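Local coordinates for RagB/SusD domain protein (Flavobacterium johnsoniae, PDB 5J5U), which probably binds chitin or chitin oligosaccharides at the cell surface as a SusD-like protein of a chitin utilization locus, at residues A[74-79]-A[112-117]; A[120-125]-A[448-453]. All coordinates share one frame; numbering follows the deposited sequence.

Contact 1 (A[74-79]-A[112-117])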
loop_
_atom_site.group_PDB
_atom_site.type_symbol
_atom_site.label_atom_id
_atom_site.label_comp_id
_atom_site.label_asym_id
_atom_site.label_seq_id
_atom_site.Cartn_x
_atom_site.Cartn_y
_atom_site.Cartn_z
ATOM N N ARG A 74 5.020 7.899 14.683
ATOM C CA ARG A 74 4.511 8.081 16.027
ATOM C C ARG A 74 3.509 7.002 16.419
ATOM O O ARG A 74 3.597 6.452 17.521
ATOM C CB ARG A 74 3.870 9.449 16.156
ATOM C CG ARG A 74 2.959 9.569 17.348
ATOM C CD ARG A 74 2.227 10.894 17.317
ATOM N NE ARG A 74 1.660 11.212 18.629
ATOM C CZ ARG A 74 0.433 10.877 19.020
ATOM N NH1 ARG A 74 -0.384 10.221 18.195
ATOM N NH2 ARG A 74 0.019 11.209 20.239
ATOM N N ASN A 75 2.590 6.655 15.515
ATOM C CA ASN A 75 1.546 5.728 15.912
ATOM C C ASN A 75 1.972 4.273 15.833
ATOM O O ASN A 75 1.537 3.439 16.646
ATOM C CB ASN A 75 0.273 5.959 15.106
ATOM C CG ASN A 75 -0.593 7.064 15.714
ATOM O OD1 ASN A 75 -0.084 7.993 16.339
ATOM N ND2 ASN A 75 -1.897 6.918 15.606
ATOM N N VAL A 76 2.841 3.950 14.892
ATOM C CA VAL A 76 3.378 2.600 14.877
ATOM C C VAL A 76 4.200 2.342 16.158
ATOM O O VAL A 76 4.008 1.328 16.814
ATOM C CB VAL A 76 4.244 2.327 13.613
ATOM C CG1 VAL A 76 5.157 1.141 13.839
ATOM C CG2 VAL A 76 3.351 2.091 12.411
ATOM N N TYR A 77 5.062 3.271 16.552
ATOM C CA TYR A 77 5.828 3.009 17.755
ATOM C C TYR A 77 4.977 3.103 19.026
ATOM O O TYR A 77 5.226 2.377 19.979
ATOM C CB TYR A 77 7.030 3.946 17.844
ATOM C CG TYR A 77 8.111 3.544 16.872
ATOM C CD1 TYR A 77 8.709 2.284 16.944
ATOM C CD2 TYR A 77 8.520 4.404 15.868
ATOM C CE1 TYR A 77 9.705 1.909 16.045
ATOM C CE2 TYR A 77 9.498 4.032 14.966
ATOM C CZ TYR A 77 10.079 2.788 15.050
ATOM O OH TYR A 77 11.044 2.446 14.136
ATOM N N ALA A 78 3.977 3.979 19.062
ATOM C CA ALA A 78 3.140 4.071 20.257
ATOM C C ALA A 78 2.213 2.855 20.437
ATOM O O ALA A 78 2.080 2.327 21.541
ATOM C CB ALA A 78 2.332 5.345 20.232
ATOM N N ASN A 79 1.616 2.366 19.355
ATOM C CA ASN A 79 0.528 1.396 19.488
ATOM C C ASN A 79 0.867 -0.016 19.053
ATOM O O ASN A 79 0.481 -0.966 19.729
ATOM C CB ASN A 79 -0.706 1.850 18.691
ATOM C CG ASN A 79 -1.257 3.184 19.173
ATOM O OD1 ASN A 79 -1.205 3.489 20.370
ATOM N ND2 ASN A 79 -1.791 3.988 18.241
ATOM N N ALA A 112 6.121 -3.507 10.416
ATOM C CA ALA A 112 7.395 -2.765 10.306
ATOM C C ALA A 112 7.760 -2.396 8.862
ATOM O O ALA A 112 8.446 -1.397 8.604
ATOM C CB ALA A 112 8.525 -3.574 10.928
ATOM N N GLN A 113 7.307 -3.235 7.930
ATOM C CA GLN A 113 7.553 -3.043 6.507
ATOM C C GLN A 113 7.088 -1.665 5.991
ATOM O O GLN A 113 7.805 -1.006 5.234
ATOM C CB GLN A 113 6.878 -4.168 5.710
ATOM C CG GLN A 113 6.888 -3.968 4.218
ATOM C CD GLN A 113 5.519 -3.559 3.682
ATOM O OE1 GLN A 113 4.525 -4.285 3.863
ATOM N NE2 GLN A 113 5.458 -2.389 3.009
ATOM N N ARG A 114 5.884 -1.256 6.357
ATOM C CA ARG A 114 5.432 0.072 5.967
ATOM C C ARG A 114 6.429 1.112 6.532
ATOM O O ARG A 114 6.923 1.999 5.798
ATOM C CB ARG A 114 3.991 0.319 6.454
ATOM C CG ARG A 114 2.925 -0.635 5.797
ATOM C CD ARG A 114 1.710 -0.883 6.684
ATOM N NE ARG A 114 2.083 -0.891 8.098
ATOM C CZ ARG A 114 1.301 -0.508 9.102
ATOM N NH1 ARG A 114 0.059 -0.114 8.876
ATOM N NH2 ARG A 114 1.775 -0.520 10.345
ATOM N N LEU A 115 6.797 0.928 7.803
ATOM C CA LEU A 115 7.649 1.868 8.516
ATOM C C LEU A 115 8.977 2.133 7.789
ATOM O O LEU A 115 9.268 3.280 7.417
ATOM C CB LEU A 115 7.905 1.367 9.945
ATOM C CG LEU A 115 8.485 2.370 10.950
ATOM C CD1 LEU A 115 7.585 3.577 11.098
ATOM C CD2 LEU A 115 8.642 1.703 12.293
ATOM N N THR A 116 9.753 1.075 7.551
ATOM C CA THR A 116 11.068 1.240 6.929
ATOM C C THR A 116 10.843 1.778 5.510
ATOM O O THR A 116 11.531 2.719 5.064
ATOM C CB THR A 116 11.908 -0.086 6.960
ATOM O OG1 THR A 116 13.187 0.111 6.347
ATOM C CG2 THR A 116 11.160 -1.295 6.324
ATOM N N ASP A 117 9.798 1.278 4.845
ATOM C CA ASP A 117 9.591 1.669 3.455
ATOM C C ASP A 117 9.335 3.183 3.361
ATOM O O ASP A 117 9.673 3.824 2.348
ATOM C CB ASP A 117 8.452 0.890 2.843
ATOM C CG ASP A 117 8.883 -0.485 2.368
ATOM O OD1 ASP A 117 10.098 -0.782 2.448
ATOM O OD2 ASP A 117 7.998 -1.254 1.906
#
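Two consecutive helices of the alpha-helical SusD-like fold, 66-90 and 98-119, pack through Val76, Tyr77, Arg114 and Leu115. The segments run in roughly opposite directions, at 144°, with axes 10.8 Å apart, a separation at which side chains rather than backbones fill the interface. Leu115 lies at its middle: with CG anti to the backbone N (chi1 -165°), it reaches across so that its CD2 meets both neighbours on the facing helix. One is Val76, whose CG1 lies 3.9 Å from Leu115 CD2. The other is Tyr77, which crosses Leu115 at about a right angle and brings CZ to 3.3 Å from Leu115 CD2. The other branch of Val76, CG2, rests 3.7 Å from Arg114 NH2, obliquely to the guanidinium plane; that nitrogen is salt-bridged to Glu80, one turn further along the first helix. The phenol oxygen of Tyr77 hydrogen-bonds to the carbonyl of Pro123. A leucine in place of Tyr77 would probably leave that carbonyl without its phenol partner and Leu115 CD2 with less cover. No hydrogen bond crosses between the segments: mostly apolar packing joins them, while bonds to Pro123, Glu80 and Tyr33 probably fix how Tyr77 and Arg114 lie.

Contact 2 (A[120-125]-A[448-453])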
loop_
_atom_site.group_PDB
_atom_site.type_symbol
_atom_site.label_atom_id
_atom_site.label_comp_id
_atom_site.label_asym_id
_atom_site.label_seq_id
_atom_site.Cartn_x
_atom_site.Cartn_y
_atom_site.Cartn_z
ATOM N N GLY A 120 13.050 4.641 5.867
ATOM C CA GLY A 120 14.368 4.085 5.626
ATOM C C GLY A 120 14.913 3.302 6.804
ATOM O O GLY A 120 14.257 2.363 7.283
ATOM N N ASP A 121 16.119 3.658 7.255
ATOM C CA ASP A 121 16.689 3.038 8.446
ATOM C C ASP A 121 15.857 3.459 9.651
ATOM O O ASP A 121 15.599 4.635 9.843
ATOM C CB ASP A 121 18.156 3.435 8.672
ATOM C CG ASP A 121 19.102 2.928 7.579
ATOM O OD1 ASP A 121 18.703 2.141 6.693
ATOM O OD2 ASP A 121 20.281 3.329 7.615
ATOM N N VAL A 122 15.405 2.499 10.446
ATOM C CA VAL A 122 14.538 2.802 11.589
ATOM C C VAL A 122 14.849 1.875 12.760
ATOM O O VAL A 122 15.334 0.763 12.561
ATOM C CB VAL A 122 13.019 2.648 11.242
ATOM C CG1 VAL A 122 12.583 3.610 10.149
ATOM C CG2 VAL A 122 12.707 1.225 10.875
ATOM N N PRO A 123 14.555 2.321 13.988
ATOM C CA PRO A 123 14.618 1.365 15.107
ATOM C C PRO A 123 13.703 0.151 14.872
ATOM O O PRO A 123 12.509 0.264 14.524
ATOM C CB PRO A 123 14.151 2.190 16.317
ATOM C CG PRO A 123 14.468 3.611 15.946
ATOM C CD PRO A 123 14.333 3.710 14.436
ATOM N N TYR A 124 14.286 -1.030 15.012
ATOM C CA TYR A 124 13.499 -2.243 14.838
ATOM C C TYR A 124 13.956 -3.285 15.872
ATOM O O TYR A 124 13.276 -3.513 16.876
ATOM C CB TYR A 124 13.623 -2.750 13.402
ATOM C CG TYR A 124 12.802 -3.966 13.083
ATOM C CD1 TYR A 124 11.469 -4.047 13.464
ATOM C CD2 TYR A 124 13.348 -5.027 12.366
ATOM C CE1 TYR A 124 10.706 -5.174 13.170
ATOM C CE2 TYR A 124 12.595 -6.158 12.056
ATOM C CZ TYR A 124 11.272 -6.224 12.464
ATOM O OH TYR A 124 10.503 -7.335 12.159
ATOM N N SER A 125 15.126 -3.866 15.644
ATOM C CA SER A 125 15.677 -4.891 16.526
ATOM C C SER A 125 15.708 -4.459 17.992
ATOM O O SER A 125 15.440 -5.266 18.874
ATOM C CB SER A 125 17.081 -5.284 16.052
ATOM O OG SER A 125 17.991 -4.211 16.232
ATOM N N LEU A 448 9.556 10.054 3.860
ATOM C CA LEU A 448 9.161 11.023 4.871
ATOM C C LEU A 448 10.257 11.020 5.955
ATOM O O LEU A 448 11.136 10.139 5.971
ATOM C CB LEU A 448 7.778 10.699 5.449
ATOM C CG LEU A 448 6.610 10.709 4.445
ATOM C CD1 LEU A 448 5.292 10.355 5.140
ATOM C CD2 LEU A 448 6.480 12.060 3.722
ATOM N N TYR A 449 10.242 12.019 6.835
ATOM C CA TYR A 449 11.415 12.264 7.671
ATOM C C TYR A 449 11.170 11.926 9.155
ATOM O O TYR A 449 10.047 12.033 9.655
ATOM C CB TYR A 449 11.872 13.721 7.487
ATOM C CG TYR A 449 10.765 14.761 7.594
ATOM C CD1 TYR A 449 10.077 15.202 6.464
ATOM C CD2 TYR A 449 10.412 15.310 8.824
ATOM C CE1 TYR A 449 9.069 16.154 6.556
ATOM C CE2 TYR A 449 9.413 16.269 8.922
ATOM C CZ TYR A 449 8.743 16.685 7.774
ATOM O OH TYR A 449 7.733 17.616 7.875
ATOM N N TYR A 450 12.235 11.520 9.847
ATOM C CA TYR A 450 12.148 11.200 11.277
ATOM C C TYR A 450 11.747 12.451 12.054
ATOM O O TYR A 450 12.164 13.551 11.692
ATOM C CB TYR A 450 13.478 10.702 11.834
ATOM C CG TYR A 450 14.276 9.681 11.043
ATOM C CD1 TYR A 450 13.709 8.523 10.549
ATOM C CD2 TYR A 450 15.635 9.883 10.836
ATOM C CE1 TYR A 450 14.490 7.588 9.846
ATOM C CE2 TYR A 450 16.418 8.975 10.156
ATOM C CZ TYR A 450 15.856 7.836 9.659
ATOM O OH TYR A 450 16.666 6.957 8.977
ATOM N N PRO A 451 10.935 12.291 13.125
ATOM C CA PRO A 451 10.594 13.469 13.936
ATOM C C PRO A 451 11.797 13.991 14.711
ATOM O O PRO A 451 12.662 13.212 15.145
ATOM C CB PRO A 451 9.495 12.950 14.889
ATOM C CG PRO A 451 9.731 11.483 14.963
ATOM C CD PRO A 451 10.282 11.065 13.619
ATOM N N ASN A 452 11.835 15.310 14.854
ATOM C CA ASN A 452 12.866 16.014 15.583
ATOM C C ASN A 452 12.994 15.568 17.065
ATOM O O ASN A 452 14.051 15.712 17.687
ATOM C CB ASN A 452 12.606 17.523 15.489
ATOM C CG ASN A 452 13.774 18.332 15.992
ATOM O OD1 ASN A 452 14.907 18.084 15.601
ATOM N ND2 ASN A 452 13.515 19.273 16.895
ATOM N N ASP A 453 11.924 15.004 17.610
ATOM C CA ASP A 453 11.971 14.395 18.936
ATOM C C ASP A 453 13.074 13.358 19.023
ATOM O O ASP A 453 13.645 13.152 20.086
ATOM C CB ASP A 453 10.639 13.721 19.283
ATOM C CG ASP A 453 9.483 14.678 19.240
ATOM O OD1 ASP A 453 8.982 14.966 18.123
ATOM O OD2 ASP A 453 9.098 15.169 20.319
#
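Tyr450 and Asp121 bury the most surface here, and they meet side chain to backbone carbonyl. The phenol OH of Tyr450 donates a weak hydrogen bond to Asp121 O, at 2.7 Å, and CE1 of the same ring lies 3.2 Å from that oxygen, which sits obliquely to the ring. With CG anti to its own carbonyl carbon (chi1 -45°), the Tyr450 ring extends across to the loop. Asp121 adds its CB, 3.8 Å from Tyr450 OH, while its carboxylate serves other partners: OD2 forms a salt bridge with Arg468 and OD1 accepts from the backbone N of Gln143. The segment 120-125 opens the connection between helices 98-119 and 143-160, and Gly120, with positive phi (93°), is where the chain leaves the first helix; a side chain at these backbone angles would jam against the preceding carbonyl. The partner segment 448-453 leads into helix 452-457, so the contact joins an early interhelical loop to the C-terminal part of the SusD-like fold. Val122 adds a looser touch, CG1 to Tyr450 CE1 at 4.4 Å. The Tyr450 ring also meets Tyr140 edge-to-face and Arg447 in a cation-pi contact.

In the fold
Helix 98-119 and the loop that leaves it show how neighbouring pieces of chain can take part in two contacts: the helix supplies the second segment of contact 1, the loop the first segment of contact 2. Contact 1 closes before contact 2 opens, and their centres lie about 9 Å apart on the same side of the chain's centre. They also touch directly, Ala112 CB packing 3.5 Å from Tyr124 CE1. Sequence separation differs sharply: 32 residues intervene within contact 1, mostly helical, but 322 within contact 2. The helix pair thus lies beside a long-range contact that brings the C-terminal region against an early loop of the same SusD-like fold.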